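Local coordinates for protein F1 (Vaccinia virus ankara, PDB 4D2M), which binds the BH3 domain of Bim through a Bcl-2-like helical fold and thereby probably blocks apoptosis of the infected host cell, at residues D94-S97 with N98-R102; M104-M107 with Y108-A111; L139-I142 with S143-E147; M161-L164 with L165-I169. The protein carries 1 engineered substitution. All coordinates share one frame; numbering follows the deposited sequence.

How the contacts relate
All four contacts lie in series along one all-helical, Bcl-2-like chain. Contacts 2 to 4 are turns within single helices; contact 1 spans the junction of two, ending helix 80-99 and opening helix 101-111, which contact 2 continues, their centres about 13 Å apart. Contact 3, in helix 135-150, is the most central and touches the other three, with centres about 10 to 11 Å away. Contact 4, in the next helix, 155-169, packs against it and stays about 11 Å from contact 1 and about 8 Å from contact 2, nearest atoms. Contacts 1, 2 and 3 touch the bound peptide and so line the BH3 groove; contacts 1, 3 and 4 also touch the second subunit.

Contact 1: D94-S97 with N98-R102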
# COMPACT_ATOMS: atom_id res chain seq x y z
N ASP A 94 22.54 -0.65 17.46
CA ASP A 94 23.20 0.65 17.50
C ASP A 94 24.70 0.47 17.36
O ASP A 94 25.37 1.24 16.67
CB ASP A 94 22.88 1.40 18.80
CG ASP A 94 21.50 2.04 18.78
OD1 ASP A 94 20.69 1.72 17.89
OD2 ASP A 94 21.23 2.87 19.68
N LYS A 95 25.23 -0.56 18.02
CA LYS A 95 26.66 -0.83 17.98
C LYS A 95 27.10 -1.28 16.59
O LYS A 95 28.10 -0.81 16.06
CB LYS A 95 27.04 -1.90 19.01
CG LYS A 95 28.53 -2.03 19.23
CD LYS A 95 28.86 -3.05 20.31
CE LYS A 95 30.35 -3.07 20.61
NZ LYS A 95 31.18 -3.33 19.40
N VAL A 96 26.33 -2.19 16.00
CA VAL A 96 26.59 -2.65 14.64
C VAL A 96 26.51 -1.46 13.68
O VAL A 96 27.38 -1.28 12.84
CB VAL A 96 25.58 -3.77 14.22
CG1 VAL A 96 25.63 -4.09 12.71
CG2 VAL A 96 25.84 -5.03 15.03
N SER A 97 25.47 -0.64 13.84
CA SER A 97 25.28 0.51 12.96
C SER A 97 26.44 1.50 13.07
O SER A 97 26.83 2.12 12.09
CB SER A 97 23.96 1.21 13.27
OG SER A 97 22.86 0.39 12.92
N ASN A 98 26.98 1.64 14.28
CA ASN A 98 28.11 2.54 14.50
C ASN A 98 29.42 1.93 14.01
O ASN A 98 30.18 2.57 13.28
CB ASN A 98 28.23 2.90 15.98
CG ASN A 98 27.03 3.67 16.49
OD1 ASN A 98 26.44 4.47 15.76
ND2 ASN A 98 26.66 3.43 17.74
N ASP A 99 29.67 0.69 14.41
CA ASP A 99 30.90 -0.01 14.04
C ASP A 99 31.04 -0.16 12.53
O ASP A 99 32.14 0.00 11.99
CB ASP A 99 30.93 -1.39 14.69
CG ASP A 99 31.23 -1.33 16.18
OD1 ASP A 99 31.27 -0.22 16.74
OD2 ASP A 99 31.43 -2.41 16.79
N TYR A 100 29.94 -0.46 11.86
CA TYR A 100 29.95 -0.72 10.42
C TYR A 100 29.25 0.39 9.64
O TYR A 100 28.70 0.16 8.56
CB TYR A 100 29.29 -2.07 10.13
CG TYR A 100 30.00 -3.23 10.79
CD1 TYR A 100 31.07 -3.85 10.16
CD2 TYR A 100 29.62 -3.69 12.04
CE1 TYR A 100 31.73 -4.91 10.75
CE2 TYR A 100 30.28 -4.74 12.64
CZ TYR A 100 31.33 -5.35 11.99
OH TYR A 100 31.99 -6.40 12.59
N ASN A 101 29.28 1.60 10.20
CA ASN A 101 28.64 2.76 9.59
C ASN A 101 29.09 3.00 8.15
O ASN A 101 28.27 3.28 7.27
CB ASN A 101 28.91 4.00 10.44
CG ASN A 101 28.89 5.28 9.62
OD1 ASN A 101 27.83 5.84 9.34
ND2 ASN A 101 30.08 5.76 9.25
N ARG A 102 30.39 2.88 7.90
CA ARG A 102 30.93 3.04 6.55
C ARG A 102 30.37 1.96 5.63
O ARG A 102 30.02 2.24 4.49
CB ARG A 102 32.46 2.98 6.56
CG ARG A 102 33.13 4.12 7.31
CD ARG A 102 33.00 5.45 6.58
NE ARG A 102 33.99 6.42 7.06
CZ ARG A 102 35.16 6.67 6.47
NH1 ARG A 102 35.52 6.03 5.36
NH2 ARG A 102 35.98 7.57 7.00
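The Tyr100 ring meets the preceding turn at its edge, where Val96 O lies in the ring plane 3.4 Å from Tyr100 CD2. Beside that carbonyl, Val96 CG1 approaches the same ring carbon to 4.1 Å, the two side chains crossing at a slant. This is the junction between helix 80-99 and helix 101-111 of the Bcl-2-like fold: Tyr100 leaves helical geometry after the first helix and takes the N-cap position of the second. Its N-H still closes the last turn, reaching Val96 O at 2.9 Å. Both side chains also face the bound peptide; Tyr100 OH bonds to an acidic side chain of it, and Val96 packs on an aromatic one.

On another side of the helix, Asp99 N donates to Lys95 O at 2.7 Å, nearly straight at 168°. The side chains of the same two residues form an i to i+4 salt bridge. Lys95 runs extended with CG anti to its backbone N (chi1 -168°) and bends at its last torsion, which turns the ammonium toward the carboxylate one turn on. Asn98 N bonds to Asp94 O at 2.9 Å, while the carboxylate of Asp94 is held by Tyr65 of the second subunit. Lys95 NZ meets Asp99 OD2 at 2.8 Å from the syn side, 17° out of the carboxylate plane.

Contact 2: M104-M107 with Y108-A111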
# COMPACT_ATOMS: atom_id res chain seq x y z
N MET A 104 27.56 0.38 5.96
CA MET A 104 26.14 0.63 5.76
C MET A 104 25.91 1.68 4.68
O MET A 104 25.03 1.53 3.83
CB MET A 104 25.48 1.07 7.07
CG MET A 104 25.48 0.01 8.16
SD MET A 104 24.50 -1.45 7.75
CE MET A 104 25.18 -2.64 8.91
N ASN A 105 26.71 2.75 4.70
CA ASN A 105 26.58 3.83 3.73
C ASN A 105 26.81 3.35 2.30
O ASN A 105 26.01 3.63 1.41
CB ASN A 105 27.56 4.96 4.05
CG ASN A 105 27.24 5.67 5.35
OD1 ASN A 105 26.12 5.56 5.87
ND2 ASN A 105 28.21 6.40 5.89
N ILE A 106 27.90 2.63 2.08
CA ILE A 106 28.25 2.17 0.74
C ILE A 106 27.28 1.08 0.27
O ILE A 106 27.07 0.92 -0.94
CB ILE A 106 29.72 1.65 0.68
CG1 ILE A 106 30.01 0.62 1.77
CG2 ILE A 106 30.67 2.85 0.74
CD1 ILE A 106 31.46 0.60 2.27
N MET A 107 26.68 0.35 1.20
CA MET A 107 25.67 -0.64 0.83
C MET A 107 24.35 0.03 0.46
O MET A 107 23.58 -0.52 -0.33
CB MET A 107 25.47 -1.64 1.97
CG MET A 107 26.59 -2.66 2.07
SD MET A 107 26.68 -3.45 3.69
CE MET A 107 25.30 -4.57 3.59
N TYR A 108 24.10 1.21 1.01
CA TYR A 108 22.93 1.98 0.60
C TYR A 108 23.09 2.44 -0.84
O TYR A 108 22.13 2.44 -1.61
CB TYR A 108 22.71 3.19 1.51
CG TYR A 108 21.75 4.19 0.92
CD1 TYR A 108 20.38 3.96 0.92
CD2 TYR A 108 22.21 5.37 0.34
CE1 TYR A 108 19.50 4.87 0.37
CE2 TYR A 108 21.33 6.29 -0.20
CZ TYR A 108 19.98 6.03 -0.19
OH TYR A 108 19.10 6.94 -0.73
N ASP A 109 24.30 2.85 -1.19
CA ASP A 109 24.60 3.31 -2.54
C ASP A 109 24.29 2.21 -3.56
O ASP A 109 23.86 2.50 -4.68
CB ASP A 109 26.06 3.74 -2.66
CG ASP A 109 26.38 4.96 -1.81
OD1 ASP A 109 25.46 5.73 -1.49
OD2 ASP A 109 27.57 5.15 -1.48
N MET A 110 24.50 0.96 -3.16
CA MET A 110 24.17 -0.17 -4.01
C MET A 110 22.66 -0.36 -4.08
O MET A 110 22.12 -0.77 -5.11
CB MET A 110 24.82 -1.45 -3.50
CG MET A 110 26.33 -1.49 -3.66
SD MET A 110 27.04 -3.08 -3.26
CE MET A 110 26.76 -3.11 -1.49
N ALA A 111 21.97 -0.06 -2.98
CA ALA A 111 20.53 -0.23 -2.90
C ALA A 111 19.79 0.85 -3.67
O ALA A 111 18.66 0.65 -4.10
CB ALA A 111 20.08 -0.24 -1.45
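Met104 O accepts the N-H of Tyr108 at 3.0 Å, and the alpha-helical pattern continues with Asp109 N on Asn105 O and Ala111 N on Met107 O. Between these bonds the pattern is less regular: Tyr108 N also leans weakly on Asn105 O, and Met110 N is shared between two weak bonds, to Ile106 O at 3.4 Å and Met107 O at 3.3 Å. Such bifurcated i to i+3 and i to i+4 bonding suits the last turns of helix 101-111, which ends here.

Two methionines carry the side-chain contact. Met110 has an extended middle but folds at chi3 (-69°), bringing its terminal methyl back over the preceding turn; CE then lies 3.6 Å from Met107 CG and equally near Met107 CA. The two chains cross at a slant. Tyr108 instead swings its ring to the side of its own carbonyl carbon (chi1 165°), which carries it away from residues 104-107; it is Tyr108 CB that packs on Asn105 O, at 3.3 Å.

One flank of the helix rests on helix 135-150, Met104 on Ser143, Met107 on Phe144, and both Tyr108 and Ala111 on Leu148; Arg151 makes a cation-pi contact with the Tyr108 ring. Met107, Met110 and Ala111 also pack on the bound peptide, making this helix one wall of the BH3 groove, alongside helix 135-150.

Contact 3: L139-I142 with S143-E147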
# COMPACT_ATOMS: atom_id res chain seq x y z
N LEU A 139 21.39 -9.15 13.02
CA LEU A 139 21.57 -7.80 13.54
C LEU A 139 22.01 -6.83 12.45
O LEU A 139 21.58 -5.68 12.41
CB LEU A 139 22.59 -7.79 14.68
CG LEU A 139 22.20 -8.54 15.96
CD1 LEU A 139 23.36 -8.55 16.95
CD2 LEU A 139 20.97 -7.92 16.60
N ALA A 140 22.88 -7.31 11.56
CA ALA A 140 23.40 -6.47 10.48
C ALA A 140 22.29 -6.12 9.49
O ALA A 140 22.26 -5.00 8.96
CB ALA A 140 24.54 -7.18 9.77
N THR A 141 21.39 -7.06 9.24
CA THR A 141 20.30 -6.83 8.30
C THR A 141 19.34 -5.78 8.85
O THR A 141 18.90 -4.89 8.12
CB THR A 141 19.53 -8.12 7.99
OG1 THR A 141 20.43 -9.12 7.51
CG2 THR A 141 18.46 -7.86 6.94
N ILE A 142 19.02 -5.89 10.13
CA ILE A 142 18.18 -4.90 10.79
C ILE A 142 18.81 -3.51 10.66
O ILE A 142 18.14 -2.55 10.29
CB ILE A 142 17.97 -5.24 12.27
CG1 ILE A 142 17.20 -6.56 12.40
CG2 ILE A 142 17.19 -4.13 12.98
CD1 ILE A 142 17.22 -7.15 13.80
N SER A 143 20.10 -3.42 10.96
CA SER A 143 20.82 -2.16 10.88
C SER A 143 20.79 -1.59 9.47
O SER A 143 20.60 -0.39 9.27
CB SER A 143 22.27 -2.33 11.35
OG SER A 143 22.33 -2.52 12.76
N PHE A 144 20.97 -2.46 8.47
CA PHE A 144 20.94 -2.01 7.09
C PHE A 144 19.55 -1.54 6.70
O PHE A 144 19.39 -0.48 6.09
CB PHE A 144 21.40 -3.12 6.15
CG PHE A 144 21.31 -2.75 4.69
CD1 PHE A 144 22.18 -1.83 4.15
CD2 PHE A 144 20.34 -3.32 3.88
CE1 PHE A 144 22.10 -1.48 2.82
CE2 PHE A 144 20.26 -2.97 2.55
CZ PHE A 144 21.13 -2.05 2.01
N ILE A 145 18.53 -2.32 7.05
CA ILE A 145 17.15 -1.96 6.74
C ILE A 145 16.77 -0.66 7.45
O ILE A 145 16.03 0.16 6.91
CB ILE A 145 16.15 -3.08 7.15
CG1 ILE A 145 16.37 -4.33 6.29
CG2 ILE A 145 14.70 -2.61 7.02
CD1 ILE A 145 16.13 -4.13 4.80
N THR A 146 17.26 -0.50 8.67
CA THR A 146 17.02 0.73 9.42
C THR A 146 17.62 1.92 8.68
O THR A 146 17.00 2.98 8.61
CB THR A 146 17.62 0.64 10.84
OG1 THR A 146 17.04 -0.47 11.53
CG2 THR A 146 17.34 1.92 11.62
N GLU A 147 18.81 1.73 8.12
CA GLU A 147 19.48 2.79 7.37
C GLU A 147 18.71 3.13 6.09
O GLU A 147 18.64 4.29 5.70
CB GLU A 147 20.91 2.37 7.02
CG GLU A 147 21.97 3.33 7.55
CD GLU A 147 21.88 4.70 6.91
OE1 GLU A 147 21.97 4.78 5.67
OE2 GLU A 147 21.73 5.69 7.65
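Main-chain bonding joins Leu139-Ile142 to Ser143-Glu147 in regular alpha-helical steps, within the central helix 135-150 of the Bcl-2-like fold. Ser143 N donates to Leu139 O, Phe144 N to Ala140 O at 2.9 Å, and Ile145 N to Thr141 O at 2.8 Å, the last the straightest. The CG1 methylene of Ile145 also sits against that carbonyl, 3.2 Å from Thr141 O.

Apolar contact within the helix is slight. Thr141 CG2 and Ile145 CG1 lie side by side, 4.2 Å apart, their side chains pointing the same way. With chi1 at 176°, the Phe144 ring leaves on the side far from its own N and is sent away from residues 139-142 to meet Phe121, Met104, Met107 and Ala111. Leu139, Ala140, Thr141 and Phe144 together pack on the bound peptide as part of the groove floor, while Ile142, Ile145 and Thr146 pack on the second subunit.

The hydroxyls of Thr141, Ser143 and Thr146 all find partners. Thr141 OG1 bonds to Val137 O one turn back, and Ser143 OG reaches Ser97 OG and Cys93 O of helix 80-99. Ile142 O is gripped twice by one residue, from Thr146 N at 2.8 Å and from its hydroxyl. Chi1 of -59° swings the hydroxyl beside its own backbone N; Thr146 OG1 meets Ile142 O at 2.7 Å, from above the carbonyl plane, 44° out of it.

Contact 4: M161-L164 with L165-I169; sequences MFTL and LSHTI
Ser166 OG donates to Thr163 O at 2.5 Å, the tightest point of this turn of helix 155-169. Its chi1 of 58° places the hydroxyl between backbone N and carbonyl carbon, above the Thr163 carbonyl plane and 2.9 Å from Phe162 O. Ser166 N itself bonds to Phe162 O. Thr163 O also lies in the plane of the His167 ring at its edge, 3.2 Å from His167 CD2. Leu165 N to Met161 O is nearly straight, 168° at 3.0 Å.

Elsewhere the turn is looser. His167 N reaches Thr163 O only weakly, and Thr168 N bonds to Leu164 O at a longer 3.3 Å, though well aligned. Among the apolar side chains, Leu165 CD2 is 4.0 Å from Leu164 CG and 4.4 Å from Met161 CG.

The turn has no marked solvent side: all eight touching residues are buried, by helices 118-131 and 135-150 and by two further subunits. Thr168 OG1 bonds to Asn122 of the same chain and to Asn123 of a third subunit, and Phe162 packs on Met66 of the second. With Leu165 and Phe162 resting on Ile145, this is the packing of a helix against the central helix of a Bcl-2-like bundle.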
# COMPACT_ATOMS: atom_id res chain seq x y z
N MET A 161 8.41 -1.85 3.85
CA MET A 161 9.72 -2.51 3.90
C MET A 161 9.99 -3.06 5.29
O MET A 161 10.42 -4.20 5.44
CB MET A 161 10.82 -1.53 3.50
CG MET A 161 12.24 -2.08 3.63
SD MET A 161 13.50 -0.88 3.17
CE MET A 161 13.27 0.38 4.43
N PHE A 162 9.73 -2.24 6.31
CA PHE A 162 9.92 -2.66 7.70
C PHE A 162 9.09 -3.90 8.01
O PHE A 162 9.59 -4.87 8.58
CB PHE A 162 9.53 -1.53 8.67
CG PHE A 162 10.46 -0.35 8.65
CD1 PHE A 162 11.71 -0.42 8.05
CD2 PHE A 162 10.08 0.85 9.25
CE1 PHE A 162 12.56 0.68 8.05
CE2 PHE A 162 10.93 1.94 9.25
CZ PHE A 162 12.16 1.86 8.65
N THR A 163 7.82 -3.87 7.61
CA THR A 163 6.90 -4.95 7.93
C THR A 163 7.36 -6.26 7.29
O THR A 163 7.50 -7.27 7.97
CB THR A 163 5.48 -4.61 7.45
OG1 THR A 163 5.06 -3.39 8.08
CG2 THR A 163 4.49 -5.72 7.81
N LEU A 164 7.63 -6.22 5.99
CA LEU A 164 8.09 -7.40 5.27
C LEU A 164 9.38 -7.96 5.86
O LEU A 164 9.45 -9.13 6.22
CB LEU A 164 8.30 -7.06 3.79
CG LEU A 164 9.00 -8.11 2.93
CD1 LEU A 164 8.33 -9.46 3.05
CD2 LEU A 164 9.04 -7.66 1.47
N LEU A 165 10.41 -7.12 5.95
CA LEU A 165 11.73 -7.60 6.36
C LEU A 165 11.74 -8.09 7.81
O LEU A 165 12.52 -8.98 8.15
CB LEU A 165 12.78 -6.51 6.16
CG LEU A 165 13.52 -6.54 4.82
CD1 LEU A 165 14.43 -7.77 4.73
CD2 LEU A 165 12.55 -6.50 3.64
N SER A 166 10.88 -7.52 8.65
CA SER A 166 10.80 -7.94 10.04
C SER A 166 10.35 -9.40 10.15
O SER A 166 10.87 -10.16 10.97
CB SER A 166 9.83 -7.04 10.82
OG SER A 166 8.54 -7.05 10.24
N HIS A 167 9.39 -9.79 9.32
CA HIS A 167 8.98 -11.19 9.24
C HIS A 167 10.16 -12.06 8.85
O HIS A 167 10.45 -13.06 9.51
CB HIS A 167 7.85 -11.37 8.22
CG HIS A 167 6.49 -11.04 8.74
ND1 HIS A 167 5.68 -11.97 9.36
CD2 HIS A 167 5.80 -9.88 8.74
CE1 HIS A 167 4.55 -11.39 9.71
NE2 HIS A 167 4.59 -10.12 9.35
N THR A 168 10.85 -11.66 7.79
CA THR A 168 11.96 -12.43 7.25
C THR A 168 13.13 -12.54 8.22
O THR A 168 13.77 -13.59 8.32
CB THR A 168 12.48 -11.81 5.94
OG1 THR A 168 11.38 -11.60 5.04
CG2 THR A 168 13.51 -12.71 5.27
N ILE A 169 13.42 -11.46 8.95
CA ILE A 169 14.55 -11.44 9.87
C ILE A 169 14.25 -12.22 11.14
O ILE A 169 15.12 -12.90 11.68
CB ILE A 169 14.95 -10.00 10.24
CG1 ILE A 169 15.49 -9.27 9.01
CG2 ILE A 169 16.01 -9.98 11.34
CD1 ILE A 169 15.53 -7.76 9.16